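Local coordinates for protein deacylase (Burkholderia multivorans, PDB 5THW) that probably hydrolyses N-carbamoyl amino acids as a zinc-dependent amidase of the peptidase M20 family, with two zinc ions in each subunit, at residues Met37-Ala40 / Lys41-Ala44. Numbering follows the deposited sequence.
Sequences MEMA and KIGA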
ATOM      1  N   MET A  37      -0.441 -17.497 -30.483  1.00 42.62           N
ATOM      2  CA  MET A  37       0.650 -16.532 -30.580  1.00 41.16           C
ATOM      3  C   MET A  37       0.150 -15.157 -30.996  1.00 46.89           C
ATOM      4  O   MET A  37       0.702 -14.135 -30.570  1.00 47.42           O
ATOM      5  CB  MET A  37       1.712 -17.021 -31.565  1.00 31.93           C
ATOM      6  CG  MET A  37       2.320 -18.366 -31.208  1.00 49.18           C
ATOM      7  SD  MET A  37       3.141 -18.386 -29.600  1.00 54.16           S
ATOM      8  CE  MET A  37       1.908 -19.184 -28.570  1.00 52.20           C
ATOM      9  N   GLU A  38      -0.887 -15.111 -31.830  1.00 43.41           N
ATOM     10  CA  GLU A  38      -1.409 -13.828 -32.281  1.00 44.58           C
ATOM     11  C   GLU A  38      -2.126 -13.102 -31.146  1.00 46.06           C
ATOM     12  O   GLU A  38      -1.978 -11.883 -30.988  1.00 39.72           O
ATOM     13  CB  GLU A  38      -2.333 -14.042 -33.481  1.00 35.34           C
ATOM     14  CG  GLU A  38      -2.635 -12.783 -34.236  1.00 49.36           C
ATOM     15  CD  GLU A  38      -1.377 -12.178 -34.832  1.00 62.29           C
ATOM     16  OE1 GLU A  38      -0.463 -12.956 -35.196  1.00 60.67           O
ATOM     17  OE2 GLU A  38      -1.302 -10.932 -34.936  1.00 70.06           O
ATOM     18  N   MET A  39      -2.924 -13.836 -30.360  1.00 42.83           N
ATOM     19  CA  MET A  39      -3.615 -13.241 -29.221  1.00 36.99           C
ATOM     20  C   MET A  39      -2.641 -12.776 -28.147  1.00 36.64           C
ATOM     21  O   MET A  39      -2.939 -11.826 -27.415  1.00 37.24           O
ATOM     22  CB  MET A  39      -4.604 -14.239 -28.621  1.00 34.82           C
ATOM     23  CG  MET A  39      -5.951 -14.266 -29.307  1.00 43.33           C
ATOM     24  SD  MET A  39      -6.838 -12.718 -29.106  1.00 58.51           S
ATOM     25  CE  MET A  39      -6.867 -12.560 -27.325  1.00 61.65           C
ATOM     26  N   ALA A  40      -1.476 -13.421 -28.043  1.00 38.14           N
ATOM     27  CA  ALA A  40      -0.493 -13.043 -27.038  1.00 37.46           C
ATOM     28  C   ALA A  40       0.083 -11.660 -27.292  1.00 43.62           C
ATOM     29  O   ALA A  40       0.667 -11.069 -26.379  1.00 46.71           O
ATOM     30  CB  ALA A  40       0.631 -14.080 -26.985  1.00 28.55           C
ATOM     31  N   LYS A  41      -0.064 -11.132 -28.509  1.00 43.11           N
ATOM     32  CA  LYS A  41       0.407  -9.778 -28.780  1.00 44.59           C
ATOM     33  C   LYS A  41      -0.448  -8.727 -28.075  1.00 38.87           C
ATOM     34  O   LYS A  41       0.058  -7.653 -27.736  1.00 41.58           O
ATOM     35  CB  LYS A  41       0.415  -9.511 -30.282  1.00 37.45           C
ATOM     36  CG  LYS A  41       1.292 -10.441 -31.092  1.00 39.26           C
ATOM     37  CD  LYS A  41       1.206 -10.097 -32.585  1.00 50.23           C
ATOM     38  CE  LYS A  41       2.160 -10.951 -33.413  1.00 49.65           C
ATOM     39  NZ  LYS A  41       2.145 -10.582 -34.851  1.00 50.76           N
ATOM     40  N   ILE A  42      -1.727  -9.023 -27.841  1.00 37.40           N
ATOM     41  CA  ILE A  42      -2.682  -8.086 -27.248  1.00 36.05           C
ATOM     42  C   ILE A  42      -2.471  -8.097 -25.736  1.00 44.39           C
ATOM     43  O   ILE A  42      -2.937  -9.004 -25.042  1.00 37.50           O
ATOM     44  CB  ILE A  42      -4.123  -8.438 -27.618  1.00 33.43           C
ATOM     45  CG1 ILE A  42      -4.303  -8.436 -29.143  1.00 33.30           C
ATOM     46  CG2 ILE A  42      -5.099  -7.478 -26.963  1.00 36.44           C
ATOM     47  CD1 ILE A  42      -5.657  -8.930 -29.581  1.00 30.04           C
ATOM     48  N   GLY A  43      -1.809  -7.059 -25.221  1.00 40.40           N
ATOM     49  CA  GLY A  43      -1.420  -7.018 -23.829  1.00 32.88           C
ATOM     50  C   GLY A  43      -0.104  -7.693 -23.524  1.00 39.74           C
ATOM     51  O   GLY A  43       0.119  -8.085 -22.369  1.00 42.53           O
ATOM     52  N   ALA A  44       0.759  -7.876 -24.523  1.00 30.87           N
ATOM     53  CA  ALA A  44       2.045  -8.524 -24.288  1.00 33.49           C
ATOM     54  C   ALA A  44       2.880  -7.724 -23.300  1.00 36.57           C
ATOM     55  O   ALA A  44       2.954  -6.494 -23.375  1.00 50.51           O
ATOM     56  CB  ALA A  44       2.810  -8.678 -25.605  1.00 28.47           C
TER
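Two i-to-i+3 backbone hydrogen bonds tie the end of helix 29-39 to the loop that follows: K41 N donates to E38 O at 3.2 Å, and I42 N to M39 O at 3.1 Å. Their N-H...O angles, 152° and 147°, are moderately bent. The second bond closes a type I beta turn from M39 to I42, and a type II turn from K41 to A44 overlaps it, sharing K41 and I42, so the two turns together lead the chain off the helix. G43 has the positive phi that the third position of a type II turn takes.

A salt bridge joins E38, just before the first turn, to K41 within it. E38 sends CG anti to its own N (chi1 -165°) and bends at chi2, while K41 stays extended beyond CG; the chains cross obliquely, the K41 methylenes lying against the carboxylate as well as NZ. NZ of K41 stands about equally far from OE1 and OE2 of E38, 3.5 Å, a separation that makes the bond assigned to OE2 weak; CD of K41 is also 3.5 Å from OE2 of E38. K41 is exposed, E38 only partly so, against W69.

On the apolar side, M39 SD packs against I42 CD1 at 4.0 Å. Buried M39 seats helix 29-39 against W69 of helix 57-72 and I117 and L121 of helix 117-132, and I42 carries the following turn onto A61 and L65 of helix 57-72. The M39 side chain is about 10 Å from that of the zinc ligand H104. Farther along, the methyl CB of A44 sits 3.3 Å from A40 O.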